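Local coordinates for uncharacterized protein Dfer_1899 (Dyadobacter fermentans, PDB 5HX0) that is of unknown function but folds as a sialidase-like six-bladed beta-propeller and so may bind or process a glycan, at residues R209-E214 against P313-R318; S236-I241 against V255-K260; N264-Y269 against A278-A283; I291-D296 against E345-A350; D321-L326 against A339-A344. One frame throughout, in Å; residues are numbered along the deposited sequence.

How the interactions relate
The five contacts illustrate how a beta-propeller of mostly four-stranded antiparallel sheets is held together. Interactions 2, 3 and 5 are hairpin pairings inside three successive sheets, met in that order along the chain; interactions 1 and 4 run between sheets. Residues 209-214 and 313-318 of interaction 1 lie nearest the middle of the chain, about 7 Å from its centre to that of the contact, and enclose interactions 2 and 3 in the sequence. Interaction 4, about 20 Å out, ties the third strand, 288-294, of the sheet of interaction 3 to the loop that follows the hairpin of interaction 5. Interaction 3 touches all the others, whereas interactions 2 and 5 stand about 24 Å apart, centre to centre.

Interaction 1: R209-E214 against P313-R318; sequences RGAMYE and PMHALR
With CG anti to the backbone N (chi1 -175°) and CD turned aside at chi2 (-81°), the side chain of Arg209 heads for Pro313 and crosses it at about a right angle. Pro313 CG lies over one face of the guanidinium, toward its rim, 3.4 Å from Arg209 NH2. At the edge of the same flat group, in its plane, stands the carbonyl of the selenomethionine Met314. Arg209 NH2 is 3.3 Å from Met314 O, a weak hydrogen bond bent to 123° at the hydrogen. A water adds a bridge, accepting from Arg209 NH2 at 2.9 Å and donating weakly to Pro313 O. Firmer support comes from outside: Arg209 NH1 bonds to Pro369 O, and Ser267 OG, on the intervening strand 262-270, bonds to both Met314 O and Ala211 N. Midway, Ala211 CB rests obliquely on His315, 3.7 Å from His315 CD2. At the far end Tyr213 OH sits over one face of the Arg318 guanidinium, 3.2 Å from Arg318 NH2, where the angle is too poor for a hydrogen bond; Arg318 NH2 instead serves Glu270 O, and its NE serves Tyr269 OH. The two segments thus meet near the propeller axis through face contacts, one weak direct bond and a water bridge, and the buried Arg209 guanidinium owes its fixed position largely to Pro369 O and that water.

Interaction 2: S236-I241 against V255-K260; sequences SNHLLI and VAVDEK
Asn237 and the pair Val255 and Ala256 supply the backbone bonds of this contact. Asn237 N donates to Ala256 O at 3.0 Å, nearly straight at 170°. The carbonyl of Asn237 is gripped twice, by Val255 N at 2.7 Å and by Ala256 N at 3.3 Å, both coming from the same face of its plane. Carbon contacts flank these bonds. Val255 CG2, anti to its own carbonyl carbon, reaches Leu239 CB at 3.7 Å, and at the other end Val257 CG2 comes equally near to Ser236 CB. Polar side chains form a third group: His238 NE2 donates to Ser236 OG at 2.6 Å, the oxygen tilted from the ring plane. That serine also bonds to Asp228 OD2, and Asn237 ND2 reaches over to Asn264 O of the next sheet and to Val224 O. Two residues facing one make a classic beta bulge, placed where strand 250-256, the outermost of a propeller blade, leaves its hairpin partner 234-242.

Interaction 3: N264-Y269 against A278-A283; sequences NEASVY and AFLRTA
Glu265 and Arg281 lie side by side and point the same way, their carboxylate and guanidinium planes turned 80° apart. Arg281 NH1 meets Glu265 OE1 at 2.9 Å in a salt bridge that stays in the guanidinium plane but arrives from above the carboxylate. Extended from CG to NE, Arg281 passes Asn264 obliquely, with OD1 of Asn264 only 3.1 Å from Arg281 CD. That oxygen accepts from Glu265 N in the amide plane, while one water accepts hydrogen bonds from Asn264 ND2 and Arg281 NE and donates one to Thr282 O. On the same face of the sheet as Ser267, the Phe279 ring brings CE2 to within 4.1 Å of Tyr269 CB; on the opposite face Ala266 CB touches Leu280 CD2 at 3.6 Å. Between them runs an antiparallel ladder, with Phe279 N donating to Ser267 O at 2.9 Å. An acetate, probably from the crystallisation liquor, lies about 4 Å from the Glu265 side chain. With OE1 held by Arg281 and OE2 by Tyr368 OH, the Glu265 carboxylate is restrained in its rotation.

Interaction 4: I291-D296 against E345-A350; sequences IARSVD and ECTDFA
Arg293 presents the end of its guanidinium to the backbone of Glu345. NH1 and NH2 of Arg293 both bond to Glu345 O, at 3.0 Å and 2.8 Å, with the oxygen in the guanidinium plane and both donors in the carbonyl plane. Arg293 NH2 is also 2.9 Å from Cys346 O, though at too poor an angle for a bond. Beside this grip, Ile291 CD1 lies obliquely against Phe349, 3.8 Å from its CE2. In the next shell the charge of Arg293 has a true salt bridge to Asp275 OD2 through NH1, and Glu345 is steadied by Thr271 OG1 and Lys273 N. The loop itself is pinned to its own hairpin by Asn343 N bonding to Asp348 OD1. Just past Arg293, Ser294, Asp296, Gly298 and Thr300 follow the Asp-box (BNR) pattern, with Ser294 OG held by Gly298 N. The contact thus spans two blades: strand 288-294 lies between 276-283 and 305-307, whose Phe279 and Met307 also pack on Ile291, while the loop 345-350 leads from strand 336-342 to 354-358.

Interaction 5: D321-L326 against A339-A344; sequences DNRVLL and ARILNA
Val324 and Leu342 are paired as neighbours across the well-packed half of this contact. Their backbones exchange two bonds, Leu342 N to Val324 O at 2.7 Å and Val324 N to Leu342 O at 2.9 Å, and Leu326 and Arg340 exchange a second pair. On the face that carries Val324, Leu326 CD2 comes within 4.2 Å of Leu342 CD1, and Phe279 of the preceding blade covers both leucines. On the other face Leu325 has CG anti to the backbone N (chi1 178°); its CD1 lies between Ile341 CG1 and Ala339 CB, 3.9 Å from each. This is the hairpin of strands 324-330 and 336-342, the two middle strands of a four-stranded propeller blade. Where strand 324-330 begins and 336-342 ends, the pairing gives way to looser contacts. Arg323 lays its guanidinium over Ile341, CG2 of which is 3.7 Å from Arg323 NH1, and Asp321 helps to hold Arg323 in place: OD2 forms a salt bridge with Arg323 NE, while OD1 takes Arg323 N in an Asx turn. Beyond them Asn322 O meets Ala344 CA at 3.2 Å, a CA-H...O contact, and a water donates to both Asn322 O and Ala344 O.

Interaction 1: R209-E214 against P313-R318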
# COMPACT_ATOMS: atom_id res chain seq x y z
N ARG A 209 4.13 -7.65 -18.98
CA ARG A 209 4.07 -8.90 -18.24
C ARG A 209 4.85 -9.94 -19.03
O ARG A 209 4.60 -10.12 -20.23
CB ARG A 209 2.64 -9.39 -17.99
CG ARG A 209 2.56 -10.66 -17.08
CD ARG A 209 2.84 -11.98 -17.86
NE ARG A 209 2.72 -13.16 -17.01
CZ ARG A 209 3.03 -14.40 -17.39
NH1 ARG A 209 2.83 -15.41 -16.53
NH2 ARG A 209 3.55 -14.64 -18.60
N GLY A 210 5.77 -10.62 -18.37
CA GLY A 210 6.57 -11.65 -19.01
C GLY A 210 7.91 -11.78 -18.31
O GLY A 210 8.31 -10.93 -17.53
N ALA A 211 8.60 -12.88 -18.61
CA ALA A 211 9.90 -13.14 -18.00
C ALA A 211 11.01 -12.38 -18.72
O ALA A 211 11.06 -12.35 -19.96
CB ALA A 211 10.21 -14.64 -18.01
N MSE A 212 11.88 -11.75 -17.92
CA MSE A 212 13.17 -11.28 -18.38
C MSE A 212 14.09 -12.48 -18.44
O MSE A 212 13.72 -13.56 -17.97
CB MSE A 212 13.75 -10.23 -17.42
CG MSE A 212 12.87 -9.03 -17.22
SE MSE A 212 13.66 -7.91 -15.83
CE MSE A 212 12.54 -6.34 -15.99
N TYR A 213 15.30 -12.32 -18.98
CA TYR A 213 16.25 -13.43 -18.98
C TYR A 213 17.66 -12.87 -18.82
O TYR A 213 18.02 -11.86 -19.44
CB TYR A 213 16.12 -14.27 -20.26
CG TYR A 213 16.84 -15.60 -20.19
CD1 TYR A 213 18.18 -15.71 -20.58
CD2 TYR A 213 16.19 -16.73 -19.72
CE1 TYR A 213 18.84 -16.91 -20.50
CE2 TYR A 213 16.85 -17.95 -19.64
CZ TYR A 213 18.18 -18.03 -20.03
OH TYR A 213 18.85 -19.22 -19.96
N GLU A 214 18.45 -13.50 -17.96
CA GLU A 214 19.84 -13.10 -17.78
C GLU A 214 20.68 -13.87 -18.80
O GLU A 214 20.81 -15.09 -18.70
CB GLU A 214 20.29 -13.36 -16.34
CG GLU A 214 21.72 -12.87 -16.06
CD GLU A 214 22.22 -13.24 -14.66
OE1 GLU A 214 21.58 -14.07 -13.97
OE2 GLU A 214 23.27 -12.70 -14.26
N PRO A 313 -0.73 -15.75 -21.52
CA PRO A 313 0.56 -15.36 -22.08
C PRO A 313 1.50 -16.56 -21.92
O PRO A 313 1.09 -17.56 -21.33
CB PRO A 313 0.98 -14.17 -21.20
CG PRO A 313 0.41 -14.54 -19.84
CD PRO A 313 -0.89 -15.31 -20.13
N MSE A 314 2.73 -16.44 -22.39
CA MSE A 314 3.68 -17.55 -22.37
C MSE A 314 4.79 -17.31 -21.35
O MSE A 314 5.15 -16.16 -21.10
CB MSE A 314 4.29 -17.77 -23.77
CG MSE A 314 3.58 -18.85 -24.64
SE MSE A 314 1.77 -18.34 -25.10
CE MSE A 314 2.05 -16.65 -26.04
N HIS A 315 5.31 -18.40 -20.78
CA HIS A 315 6.48 -18.37 -19.90
C HIS A 315 7.40 -19.53 -20.28
O HIS A 315 6.91 -20.64 -20.51
CB HIS A 315 6.09 -18.51 -18.40
CG HIS A 315 7.28 -18.53 -17.49
ND1 HIS A 315 7.85 -19.71 -17.03
CD2 HIS A 315 8.06 -17.53 -17.03
CE1 HIS A 315 8.91 -19.42 -16.30
NE2 HIS A 315 9.08 -18.11 -16.30
N ALA A 316 8.71 -19.29 -20.33
CA ALA A 316 9.66 -20.33 -20.69
C ALA A 316 10.64 -20.58 -19.56
O ALA A 316 11.20 -19.62 -19.00
CB ALA A 316 10.44 -19.97 -21.96
N LEU A 317 10.86 -21.85 -19.24
CA LEU A 317 11.79 -22.29 -18.20
C LEU A 317 12.75 -23.32 -18.78
O LEU A 317 12.31 -24.31 -19.37
CB LEU A 317 11.03 -22.91 -17.03
CG LEU A 317 11.90 -23.59 -15.96
CD1 LEU A 317 12.69 -22.54 -15.20
CD2 LEU A 317 11.04 -24.42 -15.00
N ARG A 318 14.06 -23.10 -18.60
CA ARG A 318 15.05 -24.09 -19.04
C ARG A 318 15.05 -25.23 -18.03
O ARG A 318 15.25 -25.00 -16.84
CB ARG A 318 16.44 -23.46 -19.14
CG ARG A 318 17.49 -24.42 -19.68
CD ARG A 318 18.90 -23.79 -19.67
NE ARG A 318 19.00 -22.74 -20.68
CZ ARG A 318 20.14 -22.19 -21.08
NH1 ARG A 318 21.29 -22.56 -20.53
NH2 ARG A 318 20.13 -21.24 -22.03
O HOH W 1 2.68 -17.40 -19.08

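Interaction 2: S236-I241 against V255-K260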
# COMPACT_ATOMS: atom_id res chain seq x y z
N SER A 236 3.23 -3.14 -30.11
CA SER A 236 4.33 -3.90 -30.67
C SER A 236 5.33 -4.21 -29.56
O SER A 236 5.30 -3.59 -28.49
CB SER A 236 5.02 -3.13 -31.82
OG SER A 236 5.40 -1.84 -31.36
N ASN A 237 6.23 -5.16 -29.82
CA ASN A 237 7.24 -5.60 -28.87
C ASN A 237 8.62 -5.13 -29.30
O ASN A 237 8.93 -5.06 -30.50
CB ASN A 237 7.26 -7.13 -28.71
CG ASN A 237 6.11 -7.65 -27.86
OD1 ASN A 237 5.45 -8.63 -28.23
ND2 ASN A 237 5.85 -7.00 -26.72
N HIS A 238 9.45 -4.84 -28.30
CA HIS A 238 10.76 -4.24 -28.47
C HIS A 238 11.67 -4.81 -27.40
O HIS A 238 11.23 -5.03 -26.27
CB HIS A 238 10.65 -2.71 -28.38
CG HIS A 238 9.64 -2.15 -29.33
ND1 HIS A 238 9.95 -1.80 -30.62
CD2 HIS A 238 8.30 -2.00 -29.21
CE1 HIS A 238 8.86 -1.40 -31.25
NE2 HIS A 238 7.84 -1.52 -30.42
N LEU A 239 12.92 -5.10 -27.76
CA LEU A 239 13.88 -5.66 -26.82
C LEU A 239 14.66 -4.55 -26.12
O LEU A 239 15.30 -3.72 -26.79
CB LEU A 239 14.84 -6.60 -27.53
CG LEU A 239 15.95 -7.23 -26.67
CD1 LEU A 239 15.36 -8.14 -25.61
CD2 LEU A 239 16.93 -7.99 -27.55
N LEU A 240 14.61 -4.53 -24.80
CA LEU A 240 15.51 -3.73 -23.99
C LEU A 240 16.61 -4.62 -23.41
O LEU A 240 16.42 -5.82 -23.18
CB LEU A 240 14.80 -3.03 -22.84
CG LEU A 240 13.54 -2.22 -23.15
CD1 LEU A 240 13.07 -1.50 -21.90
CD2 LEU A 240 13.80 -1.24 -24.27
N ILE A 241 17.75 -4.01 -23.16
CA ILE A 241 18.91 -4.71 -22.63
C ILE A 241 19.49 -3.88 -21.49
O ILE A 241 19.62 -2.66 -21.62
CB ILE A 241 19.95 -4.96 -23.74
CG1 ILE A 241 19.42 -5.97 -24.76
CG2 ILE A 241 21.25 -5.32 -23.13
CD1 ILE A 241 20.40 -6.30 -25.86
N VAL A 255 11.00 -6.24 -31.86
CA VAL A 255 10.86 -7.70 -31.77
C VAL A 255 9.72 -8.22 -32.64
O VAL A 255 9.87 -9.22 -33.34
CB VAL A 255 10.67 -8.12 -30.30
CG1 VAL A 255 10.23 -9.60 -30.22
CG2 VAL A 255 11.95 -7.88 -29.50
N ALA A 256 8.56 -7.58 -32.57
CA ALA A 256 7.41 -8.00 -33.37
C ALA A 256 6.53 -6.79 -33.60
O ALA A 256 6.09 -6.16 -32.63
CB ALA A 256 6.61 -9.13 -32.70
N VAL A 257 6.31 -6.45 -34.87
CA VAL A 257 5.51 -5.30 -35.27
C VAL A 257 4.69 -5.71 -36.48
O VAL A 257 5.20 -6.38 -37.39
CB VAL A 257 6.38 -4.07 -35.62
CG1 VAL A 257 5.51 -2.84 -35.83
CG2 VAL A 257 7.43 -3.80 -34.56
N ASP A 258 3.42 -5.32 -36.50
CA ASP A 258 2.56 -5.60 -37.64
C ASP A 258 1.62 -4.43 -37.86
O ASP A 258 1.30 -3.70 -36.92
CB ASP A 258 1.74 -6.87 -37.45
CG ASP A 258 1.04 -7.30 -38.72
OD1 ASP A 258 1.74 -7.67 -39.67
OD2 ASP A 258 -0.20 -7.24 -38.78
N GLU A 259 1.14 -4.28 -39.09
CA GLU A 259 0.20 -3.19 -39.39
C GLU A 259 -1.13 -3.38 -38.69
O GLU A 259 -1.79 -2.40 -38.34
CB GLU A 259 -0.03 -3.06 -40.90
CG GLU A 259 1.13 -2.44 -41.65
CD GLU A 259 1.49 -1.06 -41.14
OE1 GLU A 259 0.57 -0.30 -40.75
OE2 GLU A 259 2.70 -0.73 -41.12
N LYS A 260 -1.56 -4.63 -38.49
CA LYS A 260 -2.85 -4.88 -37.87
C LYS A 260 -2.77 -5.66 -36.56
O LYS A 260 -3.49 -5.34 -35.62
CB LYS A 260 -3.77 -5.65 -38.84
CG LYS A 260 -4.24 -4.79 -40.00
CD LYS A 260 -5.19 -5.54 -40.92
CE LYS A 260 -5.40 -4.77 -42.21
NZ LYS A 260 -4.12 -4.50 -42.93

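Interaction 3: N264-Y269 against A278-A283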
# COMPACT_ATOMS: atom_id res chain seq x y z
N ASN A 264 1.76 -7.94 -27.32
CA ASN A 264 1.84 -7.28 -26.02
C ASN A 264 2.66 -8.13 -25.05
O ASN A 264 3.89 -7.99 -25.01
CB ASN A 264 0.44 -6.93 -25.47
CG ASN A 264 -0.61 -8.04 -25.68
OD1 ASN A 264 -0.46 -9.15 -25.16
ND2 ASN A 264 -1.69 -7.72 -26.38
N GLU A 265 2.03 -9.01 -24.29
CA GLU A 265 2.77 -9.74 -23.24
C GLU A 265 3.77 -10.72 -23.85
O GLU A 265 3.44 -11.48 -24.75
CB GLU A 265 1.78 -10.46 -22.33
CG GLU A 265 0.94 -9.47 -21.61
CD GLU A 265 -0.19 -10.09 -20.83
OE1 GLU A 265 -0.54 -11.26 -21.07
OE2 GLU A 265 -0.73 -9.38 -19.97
N ALA A 266 5.02 -10.68 -23.37
CA ALA A 266 6.09 -11.43 -24.00
C ALA A 266 7.07 -11.92 -22.94
O ALA A 266 7.46 -11.14 -22.07
CB ALA A 266 6.84 -10.56 -25.02
N SER A 267 7.46 -13.19 -23.03
CA SER A 267 8.57 -13.72 -22.24
C SER A 267 9.76 -13.95 -23.16
O SER A 267 9.60 -14.42 -24.29
CB SER A 267 8.18 -15.03 -21.55
OG SER A 267 7.37 -14.78 -20.40
N VAL A 268 10.96 -13.65 -22.68
CA VAL A 268 12.15 -13.75 -23.51
C VAL A 268 13.03 -14.86 -22.96
O VAL A 268 12.95 -15.22 -21.78
CB VAL A 268 12.90 -12.40 -23.60
CG1 VAL A 268 13.60 -12.02 -22.27
CG2 VAL A 268 13.87 -12.40 -24.80
N TYR A 269 13.86 -15.42 -23.83
CA TYR A 269 14.67 -16.59 -23.49
C TYR A 269 15.94 -16.59 -24.35
O TYR A 269 15.90 -16.19 -25.51
CB TYR A 269 13.83 -17.87 -23.70
CG TYR A 269 14.56 -19.14 -23.34
CD1 TYR A 269 14.72 -19.50 -22.01
CD2 TYR A 269 15.09 -19.97 -24.33
CE1 TYR A 269 15.41 -20.66 -21.66
CE2 TYR A 269 15.77 -21.15 -23.99
CZ TYR A 269 15.93 -21.47 -22.64
OH TYR A 269 16.61 -22.61 -22.25
N ALA A 278 11.61 -14.79 -28.28
CA ALA A 278 10.51 -14.15 -27.56
C ALA A 278 9.20 -14.86 -27.86
O ALA A 278 8.87 -15.09 -29.03
CB ALA A 278 10.39 -12.66 -27.93
N PHE A 279 8.43 -15.19 -26.81
CA PHE A 279 7.16 -15.89 -26.94
C PHE A 279 6.03 -14.90 -26.66
O PHE A 279 5.94 -14.35 -25.56
CB PHE A 279 7.08 -17.07 -25.97
CG PHE A 279 8.19 -18.09 -26.13
CD1 PHE A 279 8.14 -19.03 -27.17
CD2 PHE A 279 9.26 -18.11 -25.26
CE1 PHE A 279 9.15 -19.99 -27.33
CE2 PHE A 279 10.29 -19.07 -25.41
CZ PHE A 279 10.22 -20.01 -26.45
N LEU A 280 5.14 -14.70 -27.64
CA LEU A 280 4.34 -13.48 -27.75
C LEU A 280 2.84 -13.75 -27.70
O LEU A 280 2.32 -14.59 -28.45
CB LEU A 280 4.68 -12.75 -29.04
CG LEU A 280 6.16 -12.64 -29.38
CD1 LEU A 280 6.33 -12.12 -30.79
CD2 LEU A 280 6.88 -11.73 -28.38
N ARG A 281 2.15 -13.03 -26.81
CA ARG A 281 0.69 -12.94 -26.84
C ARG A 281 0.25 -11.93 -27.90
O ARG A 281 0.85 -10.87 -28.06
CB ARG A 281 0.17 -12.51 -25.47
CG ARG A 281 -1.33 -12.15 -25.45
CD ARG A 281 -1.76 -11.71 -24.04
NE ARG A 281 -3.17 -11.32 -24.03
CZ ARG A 281 -3.89 -11.08 -22.93
NH1 ARG A 281 -3.34 -11.19 -21.74
NH2 ARG A 281 -5.17 -10.76 -23.03
N THR A 282 -0.82 -12.25 -28.63
CA THR A 282 -1.29 -11.38 -29.70
C THR A 282 -2.70 -10.87 -29.41
O THR A 282 -3.44 -11.43 -28.60
CB THR A 282 -1.31 -12.09 -31.07
OG1 THR A 282 -2.09 -13.28 -30.98
CG2 THR A 282 0.11 -12.43 -31.55
N ALA A 283 -3.07 -9.80 -30.11
CA ALA A 283 -4.45 -9.37 -30.26
C ALA A 283 -4.72 -9.20 -31.75
O ALA A 283 -3.85 -8.73 -32.49
CB ALA A 283 -4.74 -8.05 -29.50
O HOH W 2 -4.01 -9.83 -26.40
O HOH W 3 3.83 -14.08 -23.65

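Interaction 4: I291-D296 against E345-A350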
# COMPACT_ATOMS: atom_id res chain seq x y z
N ILE A 291 6.04 -16.36 -32.03
CA ILE A 291 7.44 -16.41 -31.63
C ILE A 291 8.24 -15.50 -32.56
O ILE A 291 7.91 -15.37 -33.74
CB ILE A 291 7.98 -17.86 -31.65
CG1 ILE A 291 9.37 -17.96 -31.04
CG2 ILE A 291 7.94 -18.44 -33.09
CD1 ILE A 291 9.89 -19.40 -30.86
N ALA A 292 9.24 -14.84 -32.01
CA ALA A 292 10.21 -14.10 -32.81
C ALA A 292 11.60 -14.43 -32.31
O ALA A 292 11.81 -14.64 -31.11
CB ALA A 292 9.94 -12.58 -32.76
N ARG A 293 12.57 -14.48 -33.24
CA ARG A 293 13.91 -14.96 -32.94
C ARG A 293 14.98 -13.98 -33.42
O ARG A 293 14.82 -13.33 -34.47
CB ARG A 293 14.14 -16.36 -33.57
CG ARG A 293 15.52 -16.94 -33.30
CD ARG A 293 15.65 -18.34 -33.94
NE ARG A 293 14.64 -19.26 -33.42
CZ ARG A 293 14.86 -20.19 -32.50
NH1 ARG A 293 16.08 -20.35 -31.99
NH2 ARG A 293 13.87 -20.99 -32.09
N SER A 294 16.06 -13.86 -32.65
CA SER A 294 17.26 -13.12 -33.04
C SER A 294 18.45 -14.06 -33.01
O SER A 294 18.68 -14.76 -32.01
CB SER A 294 17.52 -11.93 -32.11
OG SER A 294 18.80 -11.36 -32.37
N VAL A 295 19.24 -14.06 -34.09
CA VAL A 295 20.46 -14.85 -34.13
C VAL A 295 21.71 -14.00 -33.99
O VAL A 295 22.82 -14.54 -34.09
CB VAL A 295 20.54 -15.69 -35.41
CG1 VAL A 295 19.35 -16.65 -35.51
CG2 VAL A 295 20.64 -14.79 -36.64
N ASP A 296 21.58 -12.69 -33.76
CA ASP A 296 22.74 -11.81 -33.65
C ASP A 296 22.77 -11.12 -32.29
O ASP A 296 23.18 -9.95 -32.17
CB ASP A 296 22.76 -10.79 -34.79
CG ASP A 296 21.49 -9.97 -34.86
OD1 ASP A 296 20.72 -9.94 -33.87
OD2 ASP A 296 21.27 -9.35 -35.92
N GLU A 345 16.80 -25.45 -28.51
CA GLU A 345 16.82 -24.23 -29.32
C GLU A 345 15.42 -23.70 -29.62
O GLU A 345 15.29 -22.69 -30.34
CB GLU A 345 17.61 -24.50 -30.61
CG GLU A 345 19.09 -24.76 -30.32
CD GLU A 345 19.79 -23.58 -29.64
OE1 GLU A 345 19.61 -22.44 -30.11
OE2 GLU A 345 20.50 -23.79 -28.62
N CYS A 346 14.37 -24.33 -29.08
CA CYS A 346 12.99 -23.82 -29.18
C CYS A 346 12.53 -23.73 -30.64
O CYS A 346 11.83 -22.79 -31.02
CB CYS A 346 12.84 -22.46 -28.49
SG CYS A 346 13.23 -22.46 -26.71
N THR A 347 12.89 -24.72 -31.45
CA THR A 347 12.51 -24.74 -32.86
C THR A 347 11.32 -25.64 -33.15
O THR A 347 10.68 -25.50 -34.21
CB THR A 347 13.68 -25.19 -33.74
OG1 THR A 347 14.11 -26.51 -33.36
CG2 THR A 347 14.86 -24.24 -33.61
N ASP A 348 10.99 -26.57 -32.25
CA ASP A 348 10.03 -27.62 -32.54
C ASP A 348 8.67 -27.38 -31.90
O ASP A 348 7.97 -28.34 -31.54
CB ASP A 348 10.60 -28.97 -32.11
CG ASP A 348 10.79 -29.09 -30.61
OD1 ASP A 348 10.76 -28.06 -29.91
OD2 ASP A 348 10.98 -30.22 -30.14
N PHE A 349 8.26 -26.11 -31.78
CA PHE A 349 7.01 -25.80 -31.09
C PHE A 349 5.81 -26.38 -31.83
O PHE A 349 4.77 -26.63 -31.21
CB PHE A 349 6.87 -24.29 -30.94
CG PHE A 349 7.37 -23.53 -32.13
CD1 PHE A 349 6.57 -23.38 -33.26
CD2 PHE A 349 8.64 -22.99 -32.15
CE1 PHE A 349 7.04 -22.69 -34.38
CE2 PHE A 349 9.12 -22.30 -33.27
CZ PHE A 349 8.31 -22.14 -34.38
N ALA A 350 5.92 -26.60 -33.14
CA ALA A 350 4.80 -27.14 -33.89
C ALA A 350 4.61 -28.63 -33.68
O ALA A 350 3.50 -29.13 -33.87
CB ALA A 350 4.99 -26.86 -35.39

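Interaction 5: D321-L326 against A339-A344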
# COMPACT_ATOMS: atom_id res chain seq x y z
N ASP A 321 17.82 -30.67 -18.44
CA ASP A 321 18.45 -31.27 -19.62
C ASP A 321 18.48 -30.30 -20.80
O ASP A 321 18.72 -30.73 -21.92
CB ASP A 321 17.73 -32.57 -20.00
CG ASP A 321 16.28 -32.35 -20.42
OD1 ASP A 321 15.80 -31.19 -20.41
OD2 ASP A 321 15.61 -33.35 -20.75
N ASN A 322 18.21 -29.02 -20.55
CA ASN A 322 18.23 -27.89 -21.48
C ASN A 322 17.01 -27.86 -22.41
O ASN A 322 16.88 -26.90 -23.18
CB ASN A 322 19.51 -27.83 -22.34
CG ASN A 322 20.75 -27.44 -21.54
OD1 ASN A 322 20.65 -26.88 -20.45
ND2 ASN A 322 21.92 -27.72 -22.09
N ARG A 323 16.11 -28.85 -22.35
CA ARG A 323 14.81 -28.64 -22.98
C ARG A 323 14.10 -27.48 -22.27
O ARG A 323 14.52 -27.04 -21.20
CB ARG A 323 13.98 -29.92 -22.95
CG ARG A 323 14.61 -31.08 -23.74
CD ARG A 323 13.66 -32.26 -23.78
NE ARG A 323 13.36 -32.74 -22.44
CZ ARG A 323 12.30 -33.50 -22.14
NH1 ARG A 323 11.43 -33.84 -23.08
NH2 ARG A 323 12.11 -33.88 -20.89
N VAL A 324 13.02 -26.98 -22.87
CA VAL A 324 12.39 -25.74 -22.44
C VAL A 324 10.91 -26.00 -22.19
O VAL A 324 10.18 -26.39 -23.10
CB VAL A 324 12.57 -24.61 -23.47
CG1 VAL A 324 11.88 -23.33 -23.00
CG2 VAL A 324 14.06 -24.38 -23.75
N LEU A 325 10.47 -25.77 -20.94
CA LEU A 325 9.06 -25.86 -20.60
C LEU A 325 8.39 -24.53 -20.94
O LEU A 325 8.72 -23.50 -20.35
CB LEU A 325 8.85 -26.19 -19.13
CG LEU A 325 7.38 -26.26 -18.69
CD1 LEU A 325 6.67 -27.43 -19.37
CD2 LEU A 325 7.30 -26.36 -17.17
N LEU A 326 7.46 -24.55 -21.90
CA LEU A 326 6.69 -23.38 -22.31
C LEU A 326 5.29 -23.54 -21.75
O LEU A 326 4.55 -24.41 -22.19
CB LEU A 326 6.66 -23.26 -23.84
CG LEU A 326 6.02 -22.00 -24.43
CD1 LEU A 326 6.89 -20.78 -24.16
CD2 LEU A 326 5.81 -22.19 -25.93
N ALA A 339 0.81 -26.54 -21.52
CA ALA A 339 2.25 -26.36 -21.70
C ALA A 339 2.74 -27.32 -22.77
O ALA A 339 2.05 -28.28 -23.15
CB ALA A 339 3.01 -26.59 -20.39
N ARG A 340 3.96 -27.06 -23.26
CA ARG A 340 4.65 -28.03 -24.10
C ARG A 340 6.15 -27.90 -23.86
O ARG A 340 6.63 -26.84 -23.46
CB ARG A 340 4.29 -27.86 -25.59
CG ARG A 340 4.42 -26.45 -26.14
CD ARG A 340 3.80 -26.35 -27.57
NE ARG A 340 2.34 -26.40 -27.56
CZ ARG A 340 1.59 -26.72 -28.61
NH1 ARG A 340 2.16 -27.04 -29.77
NH2 ARG A 340 0.27 -26.75 -28.50
N ILE A 341 6.89 -28.98 -24.08
CA ILE A 341 8.32 -28.99 -23.82
C ILE A 341 9.04 -28.92 -25.16
O ILE A 341 8.90 -29.83 -25.98
CB ILE A 341 8.74 -30.24 -23.03
CG1 ILE A 341 8.08 -30.24 -21.64
CG2 ILE A 341 10.27 -30.31 -22.93
CD1 ILE A 341 8.46 -31.46 -20.80
N LEU A 342 9.80 -27.86 -25.36
CA LEU A 342 10.51 -27.63 -26.61
C LEU A 342 11.93 -28.16 -26.51
O LEU A 342 12.47 -28.35 -25.42
CB LEU A 342 10.52 -26.14 -26.94
CG LEU A 342 9.18 -25.40 -26.89
CD1 LEU A 342 9.36 -23.97 -27.36
CD2 LEU A 342 8.14 -26.13 -27.75
N ASN A 343 12.54 -28.42 -27.67
CA ASN A 343 13.96 -28.74 -27.66
C ASN A 343 14.77 -27.51 -27.22
O ASN A 343 14.23 -26.40 -27.06
CB ASN A 343 14.42 -29.25 -29.04
CG ASN A 343 14.13 -28.27 -30.19
OD1 ASN A 343 14.10 -27.06 -30.00
ND2 ASN A 343 13.93 -28.82 -31.39
N ALA A 344 16.07 -27.71 -27.00
CA ALA A 344 16.90 -26.66 -26.39
C ALA A 344 16.85 -25.36 -27.19
O ALA A 344 16.85 -24.27 -26.61
CB ALA A 344 18.34 -27.15 -26.26
O HOH W 4 17.35 -24.47 -23.86